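Local coordinates for protein UDP-N-acetylglucosamine pyrophosphorylase (Entamoeba histolytica, PDB 3OC9) that probably catalyses the transfer of a uridylyl group from UTP to N-acetylglucosamine 1-phosphate, giving UDP-N-acetylglucosamine and diphosphate, at residues V10-N15 and I213-F218; S67-T72 and N109-E114. One frame throughout, in Å; residues are numbered along the deposited sequence. Where two conformers were deposited one is given.

Contact 1. Residues V10-N15 and I213-F218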
# COMPACT_ATOMS: atom_id res chain seq x y z
N VAL A 10 18.63 10.84 8.64
CA VAL A 10 17.24 11.14 9.05
C VAL A 10 16.94 10.42 10.38
O VAL A 10 17.16 9.21 10.47
CB VAL A 10 16.23 10.65 7.95
CG1 VAL A 10 14.77 10.83 8.40
CG2 VAL A 10 16.48 11.38 6.61
N ASP A 11 16.42 11.14 11.39
CA ASP A 11 16.01 10.52 12.68
C ASP A 11 14.59 9.89 12.61
O ASP A 11 13.67 10.48 12.01
CB ASP A 11 15.99 11.54 13.83
CG ASP A 11 17.34 12.22 14.06
OD1 ASP A 11 18.39 11.53 14.13
OD2 ASP A 11 17.34 13.46 14.17
N ILE A 12 14.43 8.72 13.24
CA ILE A 12 13.12 8.03 13.35
C ILE A 12 12.34 8.72 14.47
O ILE A 12 12.77 8.70 15.62
CB ILE A 12 13.30 6.49 13.63
CG1 ILE A 12 14.07 5.81 12.48
CG2 ILE A 12 11.92 5.79 13.95
CD1 ILE A 12 14.53 4.34 12.76
N THR A 13 11.23 9.40 14.13
CA THR A 13 10.49 10.21 15.11
C THR A 13 10.00 9.38 16.32
O THR A 13 10.06 9.84 17.47
CB THR A 13 9.31 11.00 14.44
OG1 THR A 13 9.73 11.49 13.14
CG2 THR A 13 8.90 12.18 15.31
N THR A 14 9.51 8.17 16.04
CA THR A 14 8.96 7.24 17.07
C THR A 14 10.00 6.70 18.10
O THR A 14 9.63 6.09 19.12
CB THR A 14 8.12 6.08 16.42
OG1 THR A 14 8.89 5.39 15.42
CG2 THR A 14 6.88 6.63 15.78
N ASN A 15 11.30 6.93 17.85
CA ASN A 15 12.34 6.60 18.85
C ASN A 15 12.25 7.49 20.12
O ASN A 15 12.53 7.04 21.24
CB ASN A 15 13.78 6.74 18.27
CG ASN A 15 14.21 5.54 17.41
OD1 ASN A 15 13.51 4.53 17.29
ND2 ASN A 15 15.39 5.67 16.78
N ILE A 213 8.23 3.32 7.89
CA ILE A 213 9.53 2.72 7.50
C ILE A 213 9.79 1.40 8.24
O ILE A 213 9.21 1.16 9.32
CB ILE A 213 10.77 3.72 7.67
CG1 ILE A 213 11.06 4.08 9.15
CG2 ILE A 213 10.56 5.01 6.83
CD1 ILE A 213 11.99 3.04 9.95
N VAL A 214 10.65 0.57 7.64
CA VAL A 214 11.25 -0.58 8.35
C VAL A 214 12.76 -0.32 8.53
O VAL A 214 13.42 0.21 7.62
CB VAL A 214 11.00 -1.95 7.61
CG1 VAL A 214 9.51 -2.33 7.63
CG2 VAL A 214 11.55 -1.94 6.11
N LYS A 215 13.32 -0.68 9.68
CA LYS A 215 14.79 -0.60 9.88
C LYS A 215 15.57 -1.55 8.95
O LYS A 215 15.35 -2.78 8.97
CB LYS A 215 15.14 -0.94 11.33
CG LYS A 215 14.92 0.16 12.33
CD LYS A 215 15.61 -0.28 13.65
CE LYS A 215 15.67 0.82 14.66
NZ LYS A 215 16.10 0.28 16.00
N LYS A 216 16.47 -0.99 8.12
CA LYS A 216 17.24 -1.77 7.10
C LYS A 216 17.97 -2.97 7.73
O LYS A 216 18.64 -2.81 8.74
CB LYS A 216 18.23 -0.86 6.36
CG LYS A 216 19.11 -1.55 5.28
CD LYS A 216 19.81 -0.52 4.35
CE LYS A 216 20.89 -1.19 3.50
NZ LYS A 216 21.34 -0.22 2.41
N GLY A 217 17.81 -4.15 7.14
CA GLY A 217 18.33 -5.42 7.72
C GLY A 217 19.74 -5.86 7.34
O GLY A 217 20.43 -6.51 8.15
N PHE A 218 20.17 -5.54 6.11
CA PHE A 218 21.50 -5.92 5.58
C PHE A 218 21.85 -5.04 4.36
O PHE A 218 20.94 -4.44 3.76
CB PHE A 218 21.62 -7.45 5.27
CG PHE A 218 20.67 -7.96 4.20
CD1 PHE A 218 19.33 -8.20 4.48
CD2 PHE A 218 21.15 -8.24 2.91
CE1 PHE A 218 18.45 -8.68 3.49
CE2 PHE A 218 20.30 -8.73 1.92
CZ PHE A 218 18.94 -8.95 2.20
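I12 reaches across to I213 and K215 through a single methyl, and the contact is wholly apolar. Its CD1 lies 4.0 Å from CD1 of I213, the two branched chains meeting at their ends and at a slant. The same I12 CD1 also lies 4.2 Å from CE of K215; here the two side chains run at about a right angle, and the lysine offers its hydrocarbon portion. In I12 the CG1 branch is anti to the carbonyl carbon (chi1 -61°) and the chain continues extended, which carries CD1 out toward the strand. In I213 CG1 stands between the backbone N and the carbonyl carbon (chi1 67°), and the bend at chi2 85° turns its CD1 to the meeting point. I12 also rests on C258 and E326, so its side chain is buried among neighbouring strands.

Polar bonds lie within the turn and to neighbouring strands. N15 N bonds to I12 O at 3.2 Å, closing a turn that starts at the isoleucine and runs to N15. The hydroxyls OG1 of T13 and T14 hydrogen-bond to the backbone N of I324 and E326, respectively, fixing this turn against strand 322-326, while I213 pairs by backbone bonds with F325 of that parallel strand and with I327 just beyond it. The arrangement is that of an N-terminal segment laid against the end of the mixed central sheet of a GT-A-type nucleotidyltransferase.

Contact 2. Residues S67-T72 and N109-E114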
# COMPACT_ATOMS: atom_id res chain seq x y z
N SER A 67 -10.45 -12.75 -2.17
CA SER A 67 -9.62 -11.86 -3.00
C SER A 67 -8.95 -10.76 -2.17
O SER A 67 -9.39 -10.46 -1.05
CB SER A 67 -10.44 -11.20 -4.13
OG SER A 67 -11.37 -10.24 -3.62
N ILE A 68 -7.91 -10.15 -2.75
CA ILE A 68 -7.22 -8.99 -2.12
C ILE A 68 -8.23 -7.84 -1.88
O ILE A 68 -8.27 -7.25 -0.78
CB ILE A 68 -5.99 -8.53 -2.97
CG1 ILE A 68 -4.90 -9.64 -3.02
CG2 ILE A 68 -5.40 -7.20 -2.45
CD1 ILE A 68 -3.78 -9.39 -4.06
N PHE A 69 -9.04 -7.53 -2.89
CA PHE A 69 -10.10 -6.50 -2.75
C PHE A 69 -11.09 -6.82 -1.60
O PHE A 69 -11.50 -5.90 -0.87
CB PHE A 69 -10.91 -6.28 -4.05
CG PHE A 69 -10.21 -5.42 -5.13
CD1 PHE A 69 -9.33 -4.38 -4.80
CD2 PHE A 69 -10.52 -5.62 -6.48
CE1 PHE A 69 -8.73 -3.58 -5.81
CE2 PHE A 69 -9.95 -4.82 -7.49
CZ PHE A 69 -9.04 -3.81 -7.16
N GLN A 70 -11.49 -8.10 -1.45
CA GLN A 70 -12.38 -8.51 -0.34
C GLN A 70 -11.74 -8.31 1.07
O GLN A 70 -12.43 -7.87 1.99
CB GLN A 70 -12.89 -9.97 -0.50
CG GLN A 70 -13.84 -10.43 0.67
CD GLN A 70 -14.55 -11.78 0.42
OE1 GLN A 70 -14.38 -12.42 -0.63
NE2 GLN A 70 -15.36 -12.21 1.40
N MET A 71 -10.44 -8.64 1.22
CA MET A 71 -9.67 -8.39 2.46
C MET A 71 -9.74 -6.91 2.89
O MET A 71 -10.06 -6.57 4.06
CB MET A 71 -8.18 -8.76 2.28
CG MET A 71 -7.83 -10.08 1.59
SD MET A 71 -7.18 -11.36 2.67
CE MET A 71 -8.72 -12.01 3.32
N THR A 72 -9.41 -6.02 1.94
CA THR A 72 -9.47 -4.56 2.18
C THR A 72 -10.89 -4.10 2.58
O THR A 72 -11.05 -3.34 3.54
CB THR A 72 -8.91 -3.75 0.95
OG1 THR A 72 -7.61 -4.25 0.60
CG2 THR A 72 -8.82 -2.23 1.27
N ASN A 109 -15.28 -1.85 -11.98
CA ASN A 109 -16.63 -1.44 -11.56
C ASN A 109 -17.63 -2.62 -11.55
O ASN A 109 -18.40 -2.79 -10.59
CB ASN A 109 -17.17 -0.29 -12.45
CG ASN A 109 -16.72 1.10 -11.98
OD1 ASN A 109 -16.49 1.33 -10.80
ND2 ASN A 109 -16.68 2.05 -12.91
N ASN A 110 -17.58 -3.44 -12.60
CA ASN A 110 -18.44 -4.63 -12.69
C ASN A 110 -18.13 -5.66 -11.60
O ASN A 110 -19.05 -6.29 -11.06
CB ASN A 110 -18.34 -5.28 -14.08
CG ASN A 110 -19.11 -4.53 -15.15
OD1 ASN A 110 -20.06 -3.80 -14.85
ND2 ASN A 110 -18.72 -4.72 -16.40
N TYR A 111 -16.84 -5.82 -11.27
CA TYR A 111 -16.40 -6.77 -10.23
C TYR A 111 -17.03 -6.42 -8.87
O TYR A 111 -17.62 -7.30 -8.21
CB TYR A 111 -14.86 -6.87 -10.15
CG TYR A 111 -14.35 -7.82 -9.07
CD1 TYR A 111 -13.94 -7.34 -7.82
CD2 TYR A 111 -14.30 -9.20 -9.30
CE1 TYR A 111 -13.47 -8.21 -6.82
CE2 TYR A 111 -13.85 -10.09 -8.30
CZ TYR A 111 -13.43 -9.57 -7.07
OH TYR A 111 -12.99 -10.41 -6.08
N PHE A 112 -16.96 -5.15 -8.47
CA PHE A 112 -17.59 -4.71 -7.20
C PHE A 112 -19.14 -4.84 -7.19
O PHE A 112 -19.74 -5.33 -6.22
CB PHE A 112 -17.12 -3.29 -6.80
CG PHE A 112 -15.77 -3.25 -6.10
CD1 PHE A 112 -15.67 -3.46 -4.72
CD2 PHE A 112 -14.59 -3.01 -6.82
CE1 PHE A 112 -14.40 -3.42 -4.06
CE2 PHE A 112 -13.32 -2.98 -6.17
CZ PHE A 112 -13.24 -3.20 -4.78
N LYS A 113 -19.79 -4.41 -8.28
CA LYS A 113 -21.26 -4.43 -8.37
C LYS A 113 -21.84 -5.85 -8.24
O LYS A 113 -22.80 -6.09 -7.50
CB LYS A 113 -21.70 -3.79 -9.70
CG LYS A 113 -23.22 -3.79 -10.02
CD LYS A 113 -24.04 -3.02 -8.99
CE LYS A 113 -25.47 -2.77 -9.49
NZ LYS A 113 -26.41 -2.41 -8.40
N GLU A 114 -21.27 -6.79 -8.97
CA GLU A 114 -21.81 -8.15 -8.93
C GLU A 114 -21.45 -8.94 -7.65
O GLU A 114 -22.04 -10.00 -7.38
CB GLU A 114 -21.51 -8.91 -10.23
CG GLU A 114 -22.01 -8.16 -11.52
CD GLU A 114 -23.56 -7.99 -11.63
OE1 GLU A 114 -24.31 -8.89 -11.16
OE2 GLU A 114 -24.00 -6.95 -12.23
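Two helices of the Rossmann-like alpha/beta part of a GT-A fold meet here: the first turn of helix 68-87 packs against helix 105-114, on the side of the central sheet where L98 of strand 95-100 touches both F69 and F112. Three aromatic rings make most of the contact. F112 comes over one face of the F69 ring, its CZ 3.8 Å from F69 CG and its CE2 offset toward the rim. The planes are inclined at 44° and the centroids lie 5.1 Å apart, an oblique aromatic pair. Y111 approaches the same phenyl ring from its edge, Y111 CE1 lying in the ring plane 3.9 Å from F69 CD2. F69 thus meets F112 over a face and, at its edge, Y111, the residue that precedes F112. Y111 has CG anti to the backbone N (chi1 179°), which sends its ring across toward the start of helix 68-87, and there its hydroxyl finds the one polar partner of the interface. Y111 OH and S67 OG are hydrogen-bonded at 3.0 Å, with the serine near the plane of the phenol ring. S67 is the N-cap of helix 68-87, so its side chain serves two bonds at once: besides the tyrosine, S67 OG accepts from Q70 N at 3.1 Å, with an N-H...O angle of 157°.

In the fold
Contact 1 and contact 2 lie on opposite sides of the chain's centre, 18 and 17 Å from it, with their own centres 34 Å apart and their nearest atoms about 19 Å apart. They do not touch, but along the chain contact 2 is nested inside the long loop closed by contact 1. The central mixed sheet connects them: strand 95-100, beneath the helices of contact 2, pairs with 36-41, which continues through 180-184 and 263-267 to strand 209-215, the strand of contact 1. One contact joins helix to helix beside this sheet, the other lays residues 10-15 against strand 209-215, farther along the sheet.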